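Local coordinates for periplasmic binding protein (Veillonella parvula, PDB 4LJS) that probably captures a substrate in the periplasm and delivers it to an ABC transporter of the inner membrane, at residues 52-57 against 294-298; 184-189 against 311-315. One frame throughout, in Å; residues are numbered along the deposited sequence.

Contact 1 of 2, residues 52-57 against 294-298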
loop_
_atom_site.group_PDB
_atom_site.type_symbol
_atom_site.label_atom_id
_atom_site.label_comp_id
_atom_site.label_asym_id
_atom_site.label_seq_id
_atom_site.Cartn_x
_atom_site.Cartn_y
_atom_site.Cartn_z
ATOM N N GLN A 52 5.982 3.873 -3.040
ATOM C CA GLN A 52 5.234 3.033 -3.978
ATOM C C GLN A 52 3.769 3.417 -4.206
ATOM O O GLN A 52 3.331 3.515 -5.355
ATOM C CB GLN A 52 5.321 1.561 -3.552
ATOM C CG GLN A 52 4.877 0.604 -4.635
ATOM C CD GLN A 52 5.858 -0.528 -4.848
ATOM O OE1 GLN A 52 6.693 -0.814 -3.988
ATOM N NE2 GLN A 52 5.767 -1.176 -6.003
ATOM N N ASN A 53 3.011 3.616 -3.130
ATOM C CA ASN A 53 1.599 4.000 -3.270
ATOM C C ASN A 53 1.400 5.281 -4.064
ATOM O O ASN A 53 0.488 5.360 -4.878
ATOM C CB ASN A 53 0.879 4.098 -1.918
ATOM C CG ASN A 53 1.441 5.200 -1.015
ATOM O OD1 ASN A 53 2.615 5.551 -1.094
ATOM N ND2 ASN A 53 0.597 5.730 -0.138
ATOM N N SER A 54 2.258 6.276 -3.840
ATOM C CA SER A 54 2.163 7.533 -4.579
ATOM C C SER A 54 2.395 7.280 -6.068
ATOM O O SER A 54 1.620 7.722 -6.915
ATOM C CB SER A 54 3.189 8.548 -4.068
ATOM O OG SER A 54 3.188 8.617 -2.651
ATOM N N ILE A 55 3.455 6.535 -6.367
ATOM C CA ILE A 55 3.886 6.307 -7.742
ATOM C C ILE A 55 2.910 5.455 -8.532
ATOM O O ILE A 55 2.410 5.888 -9.574
ATOM C CB ILE A 55 5.285 5.663 -7.778
ATOM C CG1 ILE A 55 6.287 6.563 -7.037
ATOM C CG2 ILE A 55 5.728 5.427 -9.223
ATOM C CD1 ILE A 55 7.545 5.850 -6.583
ATOM N N GLU A 56 2.628 4.251 -8.034
ATOM C CA GLU A 56 1.772 3.312 -8.756
ATOM C C GLU A 56 0.304 3.728 -8.846
ATOM O O GLU A 56 -0.375 3.382 -9.816
ATOM C CB GLU A 56 1.887 1.890 -8.184
ATOM C CG GLU A 56 3.133 1.152 -8.647
ATOM C CD GLU A 56 3.058 -0.348 -8.415
ATOM O OE1 GLU A 56 2.676 -1.082 -9.358
ATOM O OE2 GLU A 56 3.388 -0.792 -7.294
ATOM N N THR A 57 -0.199 4.447 -7.841
ATOM C CA THR A 57 -1.598 4.885 -7.879
ATOM C C THR A 57 -1.813 5.911 -8.993
ATOM O O THR A 57 -2.785 5.831 -9.743
ATOM C CB THR A 57 -2.084 5.461 -6.524
ATOM O OG1 THR A 57 -1.904 4.480 -5.487
ATOM C CG2 THR A 57 -3.565 5.856 -6.598
ATOM N N SER A 294 0.189 1.060 3.719
ATOM C CA SER A 294 -0.087 2.188 2.812
ATOM C C SER A 294 0.066 1.836 1.337
ATOM O O SER A 294 0.845 2.462 0.643
ATOM C CB SER A 294 0.848 3.365 3.105
ATOM O OG SER A 294 0.657 3.869 4.407
ATOM N N PRO A 295 -0.667 0.830 0.856
ATOM C CA PRO A 295 -0.355 0.288 -0.475
ATOM C C PRO A 295 -0.933 1.084 -1.634
ATOM O O PRO A 295 -0.475 0.907 -2.764
ATOM C CB PRO A 295 -1.009 -1.102 -0.443
ATOM C CG PRO A 295 -2.182 -0.915 0.469
ATOM C CD PRO A 295 -1.762 0.096 1.513
ATOM N N GLY A 296 -1.916 1.940 -1.374
ATOM C CA GLY A 296 -2.625 2.591 -2.460
ATOM C C GLY A 296 -3.222 1.531 -3.376
ATOM O O GLY A 296 -3.779 0.541 -2.907
ATOM N N ILE A 297 -3.070 1.717 -4.682
ATOM C CA ILE A 297 -3.619 0.780 -5.666
ATOM C C ILE A 297 -3.188 -0.683 -5.461
ATOM O O ILE A 297 -3.900 -1.593 -5.875
ATOM C CB ILE A 297 -3.315 1.249 -7.126
ATOM C CG1 ILE A 297 -4.230 0.548 -8.132
ATOM C CG2 ILE A 297 -1.846 1.041 -7.479
ATOM C CD1 ILE A 297 -5.706 0.740 -7.863
ATOM N N ARG A 298 -2.049 -0.911 -4.800
ATOM C CA ARG A 298 -1.535 -2.276 -4.613
ATOM C C ARG A 298 -2.314 -3.070 -3.551
ATOM O O ARG A 298 -2.028 -4.248 -3.288
ATOM C CB ARG A 298 -0.029 -2.280 -4.302
ATOM C CG ARG A 298 0.851 -1.680 -5.405
ATOM C CD ARG A 298 0.633 -2.389 -6.741
ATOM N NE ARG A 298 1.032 -3.793 -6.680
ATOM C CZ ARG A 298 2.275 -4.229 -6.861
ATOM N NH1 ARG A 298 3.265 -3.370 -7.122
ATOM N NH2 ARG A 298 2.528 -5.528 -6.784
HETATM O O HOH W 1 3.384 2.033 -0.385
#
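Thr57 and Gly296 meet where helix 52-60 packs against the loop that leads into helix 299-310. This is the directly packed part of the contact. Asn53 and Gly296 have their CA atoms 4.5 Å apart. Gly296 has no side chain and a positive phi, and its CA comes 3.6 Å from Thr57 OG1. The hydroxyl of Thr57 is used twice. OG1 donates to Asn53 O one turn back (2.6 Å) and accepts the backbone N-H of Ile297 at 3.1 Å, nearly straight at 166°. Ile297 CG2 rests against Glu56 O.

The edge at Ser294 is partly water-mediated. Asn53 CB still touches Ser294 O (3.0 Å), but water 1 links Asn53 N to that oxygen. Asn53 ND2 passes Ser294 O at 3.4 Å, at too poor an angle to bond. Its OD1 accepts from Trp114 NE1.

A buried charge pair lies beside Ile297. Arg298 is bent at chi2 and chi3, which folds NH1 back to Glu56 OE2 (2.6 Å). NH1 meets the syn lone pair of OE2, and OE2 lies in the guanidinium plane. The carboxylate stands almost upright to that plane, at 81°. Gln52 NE2 also donates to OE2 (2.7 Å), from above the carboxylate plane. NH1 and NE2 both reach Tyr78 O as well, and Arg80 N donates to Glu56 OE1. Glu56 is probably held as the anion beside Arg298, whose charge is shared with Asp301.

Contact 2 of 2, residues 184-189 against 311-315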
loop_
_atom_site.group_PDB
_atom_site.type_symbol
_atom_site.label_atom_id
_atom_site.label_comp_id
_atom_site.label_asym_id
_atom_site.label_seq_id
_atom_site.Cartn_x
_atom_site.Cartn_y
_atom_site.Cartn_z
ATOM N N TYR A 184 -17.901 -10.349 -2.694
ATOM C CA TYR A 184 -18.146 -11.631 -3.336
ATOM C C TYR A 184 -17.629 -12.766 -2.454
ATOM O O TYR A 184 -18.356 -13.720 -2.171
ATOM C CB TYR A 184 -17.468 -11.671 -4.705
ATOM C CG TYR A 184 -17.393 -13.051 -5.310
ATOM C CD1 TYR A 184 -18.480 -13.596 -5.977
ATOM C CD2 TYR A 184 -16.226 -13.808 -5.214
ATOM C CE1 TYR A 184 -18.409 -14.858 -6.537
ATOM C CE2 TYR A 184 -16.146 -15.065 -5.763
ATOM C CZ TYR A 184 -17.237 -15.586 -6.424
ATOM O OH TYR A 184 -17.152 -16.838 -6.972
ATOM N N THR A 185 -16.374 -12.644 -2.025
ATOM C CA THR A 185 -15.724 -13.630 -1.168
ATOM C C THR A 185 -16.525 -13.920 0.102
ATOM O O THR A 185 -16.812 -15.079 0.418
ATOM C CB THR A 185 -14.290 -13.176 -0.787
ATOM O OG1 THR A 185 -13.473 -13.140 -1.960
ATOM C CG2 THR A 185 -13.660 -14.139 0.199
ATOM N N VAL A 186 -16.900 -12.868 0.825
ATOM C CA VAL A 186 -17.688 -13.041 2.040
ATOM C C VAL A 186 -19.035 -13.711 1.759
ATOM O O VAL A 186 -19.455 -14.604 2.499
ATOM C CB VAL A 186 -17.918 -11.706 2.765
ATOM C CG1 VAL A 186 -18.765 -11.913 4.010
ATOM C CG2 VAL A 186 -16.584 -11.056 3.122
ATOM N N ALA A 187 -19.705 -13.299 0.682
ATOM C CA ALA A 187 -21.036 -13.837 0.373
ATOM C C ALA A 187 -21.008 -15.322 -0.002
ATOM O O ALA A 187 -21.896 -16.075 0.380
ATOM C CB ALA A 187 -21.724 -13.019 -0.724
ATOM N N GLN A 188 -19.984 -15.740 -0.742
ATOM C CA GLN A 188 -19.904 -17.126 -1.206
ATOM C C GLN A 188 -19.540 -18.114 -0.095
ATOM O O GLN A 188 -19.702 -19.319 -0.257
ATOM C CB GLN A 188 -18.903 -17.251 -2.359
ATOM C CG GLN A 188 -19.252 -16.419 -3.581
ATOM C CD GLN A 188 -20.615 -16.767 -4.162
ATOM O OE1 GLN A 188 -20.960 -17.941 -4.310
ATOM N NE2 GLN A 188 -21.401 -15.742 -4.488
ATOM N N THR A 189 -19.065 -17.599 1.034
ATOM C CA THR A 189 -18.547 -18.445 2.109
ATOM C C THR A 189 -19.239 -18.240 3.460
ATOM O O THR A 189 -18.778 -18.759 4.476
ATOM C CB THR A 189 -17.062 -18.173 2.331
ATOM O OG1 THR A 189 -16.895 -16.799 2.712
ATOM C CG2 THR A 189 -16.264 -18.460 1.050
ATOM N N TYR A 311 -9.666 -18.695 1.639
ATOM C CA TYR A 311 -10.711 -19.558 1.090
ATOM C C TYR A 311 -10.287 -20.391 -0.129
ATOM O O TYR A 311 -10.782 -20.168 -1.230
ATOM C CB TYR A 311 -11.936 -18.702 0.761
ATOM C CG TYR A 311 -12.433 -17.913 1.953
ATOM C CD1 TYR A 311 -13.166 -18.528 2.961
ATOM C CD2 TYR A 311 -12.153 -16.554 2.086
ATOM C CE1 TYR A 311 -13.622 -17.814 4.050
ATOM C CE2 TYR A 311 -12.613 -15.829 3.187
ATOM C CZ TYR A 311 -13.347 -16.466 4.162
ATOM O OH TYR A 311 -13.808 -15.768 5.261
ATOM N N PRO A 312 -9.389 -21.374 0.077
ATOM C CA PRO A 312 -8.815 -22.197 -1.001
ATOM C C PRO A 312 -9.868 -22.950 -1.811
ATOM O O PRO A 312 -9.641 -23.258 -2.982
ATOM C CB PRO A 312 -7.941 -23.213 -0.248
ATOM C CG PRO A 312 -7.702 -22.609 1.085
ATOM C CD PRO A 312 -8.932 -21.820 1.405
ATOM N N ASN A 313 -11.005 -23.253 -1.200
ATOM C CA ASN A 313 -12.064 -23.951 -1.919
ATOM C C ASN A 313 -12.805 -23.052 -2.895
ATOM O O ASN A 313 -13.279 -23.510 -3.932
ATOM C CB ASN A 313 -13.045 -24.611 -0.951
ATOM C CG ASN A 313 -12.455 -25.825 -0.273
ATOM O OD1 ASN A 313 -11.660 -26.556 -0.867
ATOM N ND2 ASN A 313 -12.833 -26.045 0.982
ATOM N N LEU A 314 -12.912 -21.773 -2.557
ATOM C CA LEU A 314 -13.538 -20.806 -3.449
ATOM C C LEU A 314 -12.580 -20.434 -4.579
ATOM O O LEU A 314 -13.004 -20.171 -5.702
ATOM C CB LEU A 314 -13.947 -19.552 -2.677
ATOM C CG LEU A 314 -14.701 -18.495 -3.487
ATOM C CD1 LEU A 314 -15.964 -19.092 -4.075
ATOM C CD2 LEU A 314 -15.032 -17.304 -2.613
ATOM N N TYR A 315 -11.285 -20.414 -4.273
ATOM C CA TYR A 315 -10.269 -20.059 -5.259
ATOM C C TYR A 315 -9.278 -21.203 -5.499
ATOM O O TYR A 315 -8.127 -21.133 -5.055
ATOM C CB TYR A 315 -9.534 -18.798 -4.806
ATOM C CG TYR A 315 -10.455 -17.620 -4.626
ATOM C CD1 TYR A 315 -10.951 -16.938 -5.727
ATOM C CD2 TYR A 315 -10.842 -17.195 -3.354
ATOM C CE1 TYR A 315 -11.802 -15.858 -5.579
ATOM C CE2 TYR A 315 -11.699 -16.111 -3.194
ATOM C CZ TYR A 315 -12.175 -15.449 -4.315
ATOM O OH TYR A 315 -13.017 -14.370 -4.188
HETATM O O HOH W 2 -16.789 -16.278 5.429
#
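Leu314 reaches from the turn after helix 299-310 to the last turn of helix 168-188. Its CG lies anti to the backbone N (chi1 -176°), which carries both methyls to the helix. CD1 and CD2 each come within 3.9 Å of Gln188 CB, and CD2 also approaches Thr185 CA.

Leu314 CG lies over one face of the Tyr315 ring, and its CD2 is 4.0 Å from Tyr184 CE2. Tyr315 runs past Tyr184 in the opposite direction. Its hydroxyl reaches the edge of the Tyr184 ring, in the ring plane, 3.4 Å from CD2. The same OH is hydrogen-bonded to Thr185 OG1 (2.6 Å), which lies in the plane of the Tyr315 ring. Gln188 CG rests over one face of Tyr184.

Tyr311 packs against Thr185 and Thr189. The Thr189 and Tyr311 side chains cross at about a right angle, with Thr189 OG1 3.6 Å above one face of the ring and toward the rim. Thr185 CG2 comes obliquely to CD2 of Tyr311 (3.4 Å). Thr189 OG1 donates back to Thr185 O (2.9 Å). Water 2 donates to both Thr189 OG1 and Tyr311 OH, and Tyr311 OH is also bonded to Leu223 O.

His308 stacks on the Tyr315 ring. Helix 168-188 is consistent with the long backbone helix that joins the lobes in this class of periplasmic binding proteins; here its C-terminal end is packed against the turn following helix 299-310.

In the fold
Helix 299-310 joins the two contacts. Contact 1 uses the loop that enters it, and contact 2 the turn that leaves it. Their centres are 26 Å apart and their nearest atoms about 15 Å, so they do not touch. Contact 1 is buried, its centre about 5 Å from the centre of the chain. Contact 2 is partly exposed, its centre about 23 Å from that point. Helix 52-60 follows strand 47-50 of the four-stranded parallel sheet, while helix 168-188 precedes strand 196-203 of the mixed sheet. The segments at the two ends of helix 299-310 thus pack on different parts of the fold. The substrate pocket is probably in the cleft between the lobes. A phosphate ion, probably from crystallisation, lies about 4 Å from the Tyr184 side chain.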